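Local structure of glutathione S-transferase (Burkholderia xenovorans, 2DSA) at residues 47-57 with 64-73; 134-145 with 175-185. The protein reductively dechlorinates metabolites of polychlorinated biphenyls and probably has the general glutathione transferase activity of its family. All coordinates share one frame; numbering follows the deposited sequence.

The two contacts illustrate the division of labour in a glutathione S-transferase chain, one in each of its domains. Contact 1 (47-57 with 64-73) lies in the thioredoxin-like N-terminal domain and supplies five residues of the glutathione pocket; the Tyr51 side chain is also about 7 Å from the bound hydroxy-oxo-phenylhexadienoate (HPX). Contact 2 (134-145 with 175-185) packs the end of helix 119-139 and the loop after it against helix 176-186, and the side chain of Val136 stays about 12 Å from a bound glutathione. The centres of contact 1 and contact 2 are 26 Å apart, on opposite sides of the chain's centre, and the nearest atoms of contact 1 and contact 2 are about 12 Å apart. One contact grips ligand directly, whereas the other joins parts of the helical domain.

Contact 1 (47-57 with 64-73). With GSH (glutathione), chain E.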
# COMPACT_ATOMS: atom_id res chain seq x y z
N ASN A 47 17.97 -3.06 -3.20
CA ASN A 47 16.81 -2.16 -3.19
C ASN A 47 17.25 -0.71 -3.21
O ASN A 47 17.80 -0.22 -2.22
CB ASN A 47 15.88 -2.43 -1.99
CG ASN A 47 14.63 -1.54 -1.99
OD1 ASN A 47 14.37 -0.81 -2.94
ND2 ASN A 47 13.87 -1.61 -0.92
N PRO A 48 17.01 -0.01 -4.33
CA PRO A 48 17.39 1.39 -4.53
C PRO A 48 16.85 2.33 -3.44
O PRO A 48 17.48 3.34 -3.16
CB PRO A 48 16.76 1.75 -5.88
CG PRO A 48 16.56 0.45 -6.58
CD PRO A 48 16.33 -0.58 -5.51
N ALA A 49 15.70 1.97 -2.84
CA ALA A 49 15.08 2.76 -1.75
C ALA A 49 15.71 2.50 -0.39
O ALA A 49 15.54 3.30 0.55
CB ALA A 49 13.57 2.53 -1.69
N GLY A 50 16.43 1.38 -0.26
CA GLY A 50 17.25 1.13 0.91
C GLY A 50 16.57 0.40 2.04
O GLY A 50 17.17 0.18 3.08
N TYR A 51 15.30 0.02 1.86
CA TYR A 51 14.57 -0.60 2.95
C TYR A 51 14.30 -2.11 2.77
O TYR A 51 14.40 -2.63 1.66
CB TYR A 51 13.30 0.20 3.30
CG TYR A 51 12.37 0.55 2.17
CD1 TYR A 51 11.74 -0.44 1.41
CD2 TYR A 51 12.08 1.88 1.89
CE1 TYR A 51 10.86 -0.10 0.36
CE2 TYR A 51 11.19 2.23 0.86
CZ TYR A 51 10.59 1.23 0.11
OH TYR A 51 9.72 1.60 -0.91
N VAL A 52 14.03 -2.80 3.86
CA VAL A 52 13.59 -4.20 3.80
C VAL A 52 12.07 -4.18 3.87
O VAL A 52 11.52 -3.16 4.30
CB VAL A 52 14.23 -5.10 4.91
CG1 VAL A 52 15.75 -5.26 4.67
CG2 VAL A 52 13.94 -4.56 6.30
N PRO A 53 11.38 -5.25 3.42
CA PRO A 53 11.92 -6.47 2.77
C PRO A 53 12.26 -6.31 1.28
O PRO A 53 11.79 -5.38 0.63
CB PRO A 53 10.76 -7.47 2.90
CG PRO A 53 9.55 -6.62 2.82
CD PRO A 53 9.91 -5.31 3.53
N CYS A 54 13.08 -7.23 0.78
CA CYS A 54 13.25 -7.45 -0.65
C CYS A 54 13.33 -8.96 -0.88
O CYS A 54 14.06 -9.66 -0.18
CB CYS A 54 14.52 -6.77 -1.17
SG CYS A 54 14.90 -7.10 -2.91
N LEU A 55 12.56 -9.47 -1.84
CA LEU A 55 12.65 -10.87 -2.20
C LEU A 55 13.42 -10.99 -3.49
O LEU A 55 13.09 -10.34 -4.49
CB LEU A 55 11.26 -11.51 -2.35
CG LEU A 55 11.20 -13.02 -2.64
CD1 LEU A 55 11.46 -13.86 -1.38
CD2 LEU A 55 9.87 -13.39 -3.26
N GLN A 56 14.48 -11.80 -3.45
CA GLN A 56 15.31 -12.06 -4.62
C GLN A 56 14.95 -13.47 -5.09
O GLN A 56 15.05 -14.41 -4.31
CB GLN A 56 16.79 -11.96 -4.26
CG GLN A 56 17.77 -11.92 -5.47
CD GLN A 56 19.05 -11.14 -5.16
OE1 GLN A 56 19.66 -11.35 -4.12
NE2 GLN A 56 19.45 -10.23 -6.06
N LEU A 57 14.49 -13.59 -6.33
CA LEU A 57 14.11 -14.90 -6.87
C LEU A 57 15.34 -15.66 -7.33
O LEU A 57 16.37 -15.05 -7.64
CB LEU A 57 13.13 -14.80 -8.05
CG LEU A 57 11.86 -13.96 -7.99
CD1 LEU A 57 11.00 -14.22 -9.21
CD2 LEU A 57 11.09 -14.22 -6.72
N THR A 64 10.18 -5.80 -4.39
CA THR A 64 10.04 -5.04 -3.15
C THR A 64 8.55 -4.79 -2.80
O THR A 64 7.65 -5.16 -3.56
CB THR A 64 10.82 -3.70 -3.21
OG1 THR A 64 10.51 -3.02 -4.43
CG2 THR A 64 12.34 -3.93 -3.16
N GLU A 65 8.34 -4.17 -1.64
CA GLU A 65 7.02 -3.87 -1.04
C GLU A 65 6.37 -5.10 -0.45
O GLU A 65 5.99 -6.03 -1.18
CB GLU A 65 6.07 -3.14 -2.00
CG GLU A 65 6.69 -1.95 -2.72
CD GLU A 65 7.00 -0.77 -1.79
OE1 GLU A 65 8.05 -0.13 -1.99
OE2 GLU A 65 6.21 -0.52 -0.85
N GLY A 66 6.23 -5.11 0.88
CA GLY A 66 5.60 -6.21 1.58
C GLY A 66 4.37 -6.81 0.92
O GLY A 66 4.33 -8.04 0.72
N PRO A 67 3.33 -5.98 0.64
CA PRO A 67 2.13 -6.50 -0.02
C PRO A 67 2.32 -7.24 -1.36
O PRO A 67 1.61 -8.20 -1.62
CB PRO A 67 1.26 -5.24 -0.18
CG PRO A 67 1.64 -4.43 1.04
CD PRO A 67 3.16 -4.56 1.01
N ALA A 68 3.27 -6.80 -2.18
CA ALA A 68 3.63 -7.52 -3.42
C ALA A 68 4.35 -8.85 -3.14
O ALA A 68 3.99 -9.91 -3.69
CB ALA A 68 4.50 -6.63 -4.31
N ILE A 69 5.36 -8.80 -2.27
CA ILE A 69 6.12 -9.99 -1.85
C ILE A 69 5.22 -11.09 -1.28
O ILE A 69 5.32 -12.24 -1.70
CB ILE A 69 7.25 -9.65 -0.86
CG1 ILE A 69 8.34 -8.85 -1.57
CG2 ILE A 69 7.86 -10.94 -0.18
CD1 ILE A 69 9.16 -7.95 -0.62
N VAL A 70 4.34 -10.75 -0.34
CA VAL A 70 3.55 -11.77 0.34
C VAL A 70 2.51 -12.41 -0.59
O VAL A 70 2.14 -13.56 -0.40
CB VAL A 70 2.98 -11.30 1.74
CG1 VAL A 70 4.13 -10.88 2.66
CG2 VAL A 70 1.92 -10.16 1.63
N GLN A 71 2.08 -11.68 -1.62
CA GLN A 71 1.20 -12.22 -2.65
C GLN A 71 1.94 -13.18 -3.59
O GLN A 71 1.42 -14.24 -3.93
CB GLN A 71 0.51 -11.10 -3.44
CG GLN A 71 -0.57 -10.35 -2.62
CD GLN A 71 -1.29 -9.32 -3.44
OE1 GLN A 71 -2.26 -9.63 -4.14
NE2 GLN A 71 -0.80 -8.07 -3.40
N TYR A 72 3.14 -12.80 -4.02
CA TYR A 72 3.99 -13.69 -4.78
C TYR A 72 4.18 -15.00 -4.00
O TYR A 72 3.93 -16.08 -4.54
CB TYR A 72 5.33 -13.04 -5.17
CG TYR A 72 6.28 -14.04 -5.83
CD1 TYR A 72 7.17 -14.79 -5.07
CD2 TYR A 72 6.23 -14.27 -7.21
CE1 TYR A 72 8.00 -15.74 -5.65
CE2 TYR A 72 7.09 -15.22 -7.81
CZ TYR A 72 7.96 -15.94 -7.01
OH TYR A 72 8.79 -16.88 -7.55
N VAL A 73 4.57 -14.89 -2.74
CA VAL A 73 4.80 -16.04 -1.88
C VAL A 73 3.57 -16.98 -1.77
O VAL A 73 3.67 -18.20 -2.01
CB VAL A 73 5.30 -15.60 -0.48
CG1 VAL A 73 5.29 -16.79 0.50
CG2 VAL A 73 6.70 -14.97 -0.56
N1 GSH E . 6.95 0.80 1.48
CA1 GSH E . 7.82 -0.19 2.12
C1 GSH E . 7.15 -1.53 2.19
O11 GSH E . 5.92 -1.61 2.42
O12 GSH E . 7.82 -2.59 2.03
CB1 GSH E . 8.22 0.19 3.54
CG1 GSH E . 9.29 -0.78 4.08
CD1 GSH E . 9.88 -0.23 5.35
OE1 GSH E . 9.36 0.96 5.83
N2 GSH E . 10.87 -0.91 5.94
CA2 GSH E . 11.56 -0.48 7.14
C2 GSH E . 13.00 -0.18 6.87
O2 GSH E . 13.79 -1.06 6.13
CB2 GSH E . 11.51 -1.55 8.24
SG2 GSH E . 9.81 -1.84 8.75
N3 GSH E . 13.49 0.95 7.36
CA3 GSH E . 13.70 2.11 6.51
C3 GSH E . 15.17 2.36 6.47
O31 GSH E . 15.92 1.50 6.99
O32 GSH E . 15.65 3.39 5.93
O HOH W 1 10.04 -3.29 0.44
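Tyr51 and Glu65 form the polar link between segments 47-57 and 64-73: Tyr51 OH donates to Glu65 OE1 at 2.6 Å. The acceptor lies in the plane of the ring, at its edge, and offers its syn lone pair, while the carboxylate stands almost perpendicular to the ring (89°). Ala49 CB and the glutathione atom CG1 lie over opposite faces of the ring, each offset toward its rim.

Ligand bonds extend this link. The CB of Glu65 points away from 47-57, but a bend at chi2 (-68°) turns the carboxylate back toward Tyr51 and the ligand. Its other oxygen, OE2, accepts from glutathione N1 at 2.8 Å and also from Asn99 of the second subunit, so the carboxylate joins the two chains at the ligand. At the start of helix 66-73, Gly66 N reaches glutathione O12 at 3.2 Å, where the helix end would probably stabilise the negative charge. A water bridges that same O12, Pro53 O and Glu65 N. Val52 pairs its backbone with the ligand in both directions, N to glutathione O2 and O to glutathione N2, each at 2.9 Å.

Apolar contacts fill the remainder. Ile69 CD1 meets Pro53 CG at 3.7 Å, and its CG1 lies against Leu55 CB. Further along the helix, Tyr72 takes Leu55 CD2 at its CD1 (3.5 Å) and Leu57 CD2 at its CZ (3.6 Å). The methyl CG2 of Thr64 rests on the amide of Asn47, whose ND2 is itself tied to Tyr51 O.

The cis peptide before Pro53, and Glu65 at the N-cap of the next helix across a beta hairpin, are characteristic of the glutathione site of the thioredoxin-like GST domain.

Contact 2 (134-145 with 175-185); sequences GQVARQLEHAPY and WPSLQAFQGRV
Ser177 meets Ala137 because its chi1 (72°) sets OG between its own backbone N and carbonyl carbon, facing the end of helix 134-139; the hydroxyl donates to Ala137 O at 2.6 Å. Arg184 reaches Pro144 by a different route: its chain bends at chi2 and again at chi3 (48°), folding the guanidinium back along its own helix. NH2 then donates to Pro144 O at 2.9 Å, with the oxygen tilted out of the guanidinium plane, and NE adds a weak bond to it. Pro144 CA lies over one face of the guanidinium and Ala180 O over the other, which sandwiches the charged group between the two segments.

Between these polar points lie Leu140, Leu178 and Phe181. Leu140, the first residue to leave the helix, sets CD1 over the face of the Phe181 ring in a CH-pi contact, 4.1 Å from the centroid. Pro144 O approaches that ring in plane, at its edge. Leu178 CD2 touches Leu140 CD1 (3.8 Å) and Val136 CG1 (3.9 Å). Toward one end Ala137 CB sits against Trp175 CD1 at 3.5 Å; toward the other Tyr145 turns its edge to Val185 CG2, and a water joins its OH to Arg184 O. Another water donates to Leu140 O and Ser177 O and accepts from Arg184 NH2, tying the guanidinium to both carbonyls. Leu158 of helix 153-163 touches both Val136 and Leu140.

The axes of 134-139 and 176-185 approach to 8.3 Å and cross at 66°; through them the end of helix 119-139, with the residues after it, packs on helix 176-186 in the all-helical C-terminal domain of the GST fold.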
# COMPACT_ATOMS: atom_id res chain seq x y z
N GLY A 134 -8.92 0.84 16.08
CA GLY A 134 -10.33 0.63 16.41
C GLY A 134 -11.07 -0.05 15.28
O GLY A 134 -11.82 -1.01 15.49
N GLN A 135 -10.86 0.43 14.05
CA GLN A 135 -11.50 -0.18 12.89
C GLN A 135 -11.14 -1.67 12.73
O GLN A 135 -12.00 -2.49 12.41
CB GLN A 135 -11.17 0.61 11.62
CG GLN A 135 -11.88 0.08 10.36
CD GLN A 135 -11.41 0.77 9.09
OE1 GLN A 135 -10.62 1.73 9.13
NE2 GLN A 135 -11.89 0.28 7.95
N VAL A 136 -9.87 -2.01 12.99
CA VAL A 136 -9.41 -3.40 12.86
C VAL A 136 -9.94 -4.28 13.98
O VAL A 136 -10.26 -5.44 13.76
CB VAL A 136 -7.87 -3.50 12.79
CG1 VAL A 136 -7.44 -4.90 12.44
CG2 VAL A 136 -7.33 -2.52 11.77
N ALA A 137 -10.01 -3.72 15.19
CA ALA A 137 -10.55 -4.43 16.34
C ALA A 137 -12.01 -4.81 16.10
O ALA A 137 -12.43 -5.92 16.42
CB ALA A 137 -10.39 -3.61 17.61
N ARG A 138 -12.78 -3.89 15.51
CA ARG A 138 -14.17 -4.18 15.16
C ARG A 138 -14.26 -5.27 14.08
O ARG A 138 -15.14 -6.14 14.14
CB ARG A 138 -14.91 -2.91 14.76
CG ARG A 138 -15.04 -1.93 15.93
CD ARG A 138 -16.01 -0.77 15.68
NE ARG A 138 -15.57 0.10 14.58
CZ ARG A 138 -14.72 1.12 14.70
NH1 ARG A 138 -14.18 1.42 15.89
NH2 ARG A 138 -14.40 1.84 13.62
N GLN A 139 -13.32 -5.23 13.13
CA GLN A 139 -13.26 -6.22 12.05
C GLN A 139 -13.00 -7.61 12.63
O GLN A 139 -13.58 -8.59 12.19
CB GLN A 139 -12.19 -5.83 11.02
CG GLN A 139 -11.99 -6.82 9.83
CD GLN A 139 -13.12 -6.78 8.78
OE1 GLN A 139 -13.30 -7.74 8.04
NE2 GLN A 139 -13.85 -5.67 8.72
N LEU A 140 -12.13 -7.68 13.63
CA LEU A 140 -11.72 -8.95 14.23
C LEU A 140 -12.57 -9.39 15.43
O LEU A 140 -12.27 -10.40 16.08
CB LEU A 140 -10.22 -8.92 14.56
CG LEU A 140 -9.27 -8.88 13.36
CD1 LEU A 140 -7.86 -8.53 13.79
CD2 LEU A 140 -9.27 -10.19 12.55
N GLU A 141 -13.65 -8.63 15.70
CA GLU A 141 -14.56 -8.91 16.81
C GLU A 141 -15.40 -10.17 16.66
O GLU A 141 -15.57 -10.91 17.64
CB GLU A 141 -15.50 -7.74 17.04
CG GLU A 141 -15.26 -7.01 18.34
CD GLU A 141 -16.16 -5.81 18.50
OE1 GLU A 141 -15.68 -4.77 19.02
OE2 GLU A 141 -17.35 -5.89 18.09
N HIS A 142 -15.93 -10.41 15.46
CA HIS A 142 -16.82 -11.56 15.27
C HIS A 142 -16.28 -12.60 14.29
O HIS A 142 -16.95 -13.59 13.99
CB HIS A 142 -18.24 -11.10 14.87
CG HIS A 142 -18.84 -10.09 15.80
ND1 HIS A 142 -19.25 -10.41 17.08
CD2 HIS A 142 -19.09 -8.77 15.64
CE1 HIS A 142 -19.73 -9.32 17.67
NE2 HIS A 142 -19.64 -8.31 16.82
N ALA A 143 -15.05 -12.39 13.81
CA ALA A 143 -14.38 -13.35 12.94
C ALA A 143 -12.90 -13.46 13.32
O ALA A 143 -12.29 -12.47 13.73
CB ALA A 143 -14.55 -12.96 11.47
N PRO A 144 -12.31 -14.67 13.22
CA PRO A 144 -10.94 -14.84 13.69
C PRO A 144 -9.86 -14.13 12.85
O PRO A 144 -8.84 -13.72 13.38
CB PRO A 144 -10.75 -16.35 13.69
CG PRO A 144 -11.71 -16.86 12.68
CD PRO A 144 -12.88 -15.93 12.69
N TYR A 145 -10.11 -13.98 11.54
CA TYR A 145 -9.14 -13.37 10.63
C TYR A 145 -9.79 -12.29 9.79
O TYR A 145 -11.02 -12.16 9.77
CB TYR A 145 -8.49 -14.45 9.75
CG TYR A 145 -7.92 -15.57 10.57
CD1 TYR A 145 -8.54 -16.82 10.60
CD2 TYR A 145 -6.78 -15.38 11.35
CE1 TYR A 145 -8.02 -17.85 11.37
CE2 TYR A 145 -6.28 -16.39 12.12
CZ TYR A 145 -6.90 -17.62 12.13
OH TYR A 145 -6.39 -18.62 12.90
N TRP A 175 -8.46 -2.80 22.97
CA TRP A 175 -8.85 -3.67 21.86
C TRP A 175 -8.57 -5.14 22.12
O TRP A 175 -7.66 -5.72 21.53
CB TRP A 175 -8.15 -3.23 20.58
CG TRP A 175 -8.30 -1.76 20.31
CD1 TRP A 175 -9.44 -1.12 19.92
CD2 TRP A 175 -7.30 -0.76 20.44
NE1 TRP A 175 -9.20 0.22 19.78
CE2 TRP A 175 -7.89 0.47 20.09
CE3 TRP A 175 -5.94 -0.78 20.81
CZ2 TRP A 175 -7.19 1.68 20.10
CZ3 TRP A 175 -5.24 0.43 20.82
CH2 TRP A 175 -5.86 1.64 20.46
N PRO A 176 -9.36 -5.76 23.02
CA PRO A 176 -9.24 -7.18 23.33
C PRO A 176 -9.30 -8.12 22.12
O PRO A 176 -8.67 -9.17 22.15
CB PRO A 176 -10.42 -7.43 24.29
CG PRO A 176 -11.25 -6.21 24.26
CD PRO A 176 -10.40 -5.10 23.83
N SER A 177 -10.05 -7.76 21.07
CA SER A 177 -10.09 -8.59 19.85
C SER A 177 -8.74 -8.65 19.09
O SER A 177 -8.45 -9.64 18.40
CB SER A 177 -11.24 -8.16 18.92
OG SER A 177 -10.95 -6.92 18.31
N LEU A 178 -7.92 -7.61 19.25
CA LEU A 178 -6.58 -7.56 18.66
C LEU A 178 -5.57 -8.43 19.43
O LEU A 178 -4.71 -9.07 18.82
CB LEU A 178 -6.06 -6.12 18.55
CG LEU A 178 -6.85 -5.16 17.66
CD1 LEU A 178 -6.20 -3.79 17.62
CD2 LEU A 178 -7.00 -5.72 16.24
N GLN A 179 -5.66 -8.41 20.76
CA GLN A 179 -4.88 -9.31 21.61
C GLN A 179 -5.27 -10.77 21.40
O GLN A 179 -4.41 -11.65 21.39
CB GLN A 179 -5.06 -8.93 23.08
CG GLN A 179 -4.49 -7.59 23.44
CD GLN A 179 -4.95 -7.10 24.79
OE1 GLN A 179 -6.10 -7.30 25.18
NE2 GLN A 179 -4.05 -6.44 25.52
N ALA A 180 -6.56 -11.01 21.23
CA ALA A 180 -7.07 -12.34 20.90
C ALA A 180 -6.50 -12.80 19.56
O ALA A 180 -6.11 -13.96 19.41
CB ALA A 180 -8.58 -12.33 20.86
N PHE A 181 -6.45 -11.88 18.60
CA PHE A 181 -5.88 -12.15 17.27
C PHE A 181 -4.39 -12.47 17.36
O PHE A 181 -3.92 -13.40 16.71
CB PHE A 181 -6.15 -10.96 16.34
CG PHE A 181 -5.37 -10.99 15.05
CD1 PHE A 181 -5.87 -11.65 13.93
CD2 PHE A 181 -4.14 -10.34 14.94
CE1 PHE A 181 -5.16 -11.66 12.73
CE2 PHE A 181 -3.42 -10.35 13.76
CZ PHE A 181 -3.93 -11.01 12.66
N GLN A 182 -3.65 -11.72 18.18
CA GLN A 182 -2.22 -11.97 18.40
C GLN A 182 -1.93 -13.37 18.89
O GLN A 182 -0.98 -14.01 18.43
CB GLN A 182 -1.65 -10.96 19.39
CG GLN A 182 -1.47 -9.59 18.81
CD GLN A 182 -0.89 -8.62 19.80
OE1 GLN A 182 0.13 -7.98 19.54
NE2 GLN A 182 -1.55 -8.50 20.95
N GLY A 183 -2.75 -13.85 19.83
CA GLY A 183 -2.59 -15.19 20.38
C GLY A 183 -2.98 -16.29 19.41
O GLY A 183 -2.41 -17.38 19.44
N ARG A 184 -3.95 -15.99 18.56
CA ARG A 184 -4.43 -16.88 17.52
C ARG A 184 -3.36 -17.13 16.46
O ARG A 184 -3.13 -18.26 16.04
CB ARG A 184 -5.68 -16.27 16.89
CG ARG A 184 -6.57 -17.24 16.16
CD ARG A 184 -8.04 -16.83 16.25
NE ARG A 184 -8.21 -15.41 15.93
CZ ARG A 184 -8.84 -14.53 16.70
NH1 ARG A 184 -9.40 -14.88 17.86
NH2 ARG A 184 -8.91 -13.28 16.29
N VAL A 185 -2.70 -16.05 16.03
CA VAL A 185 -1.67 -16.10 14.99
C VAL A 185 -0.30 -16.47 15.55
O VAL A 185 0.41 -17.29 14.97
CB VAL A 185 -1.60 -14.77 14.19
CG1 VAL A 185 -0.49 -14.82 13.15
CG2 VAL A 185 -2.92 -14.48 13.52
O HOH W 2 -10.20 -11.49 17.38
O HOH W 3 -3.84 -19.03 13.59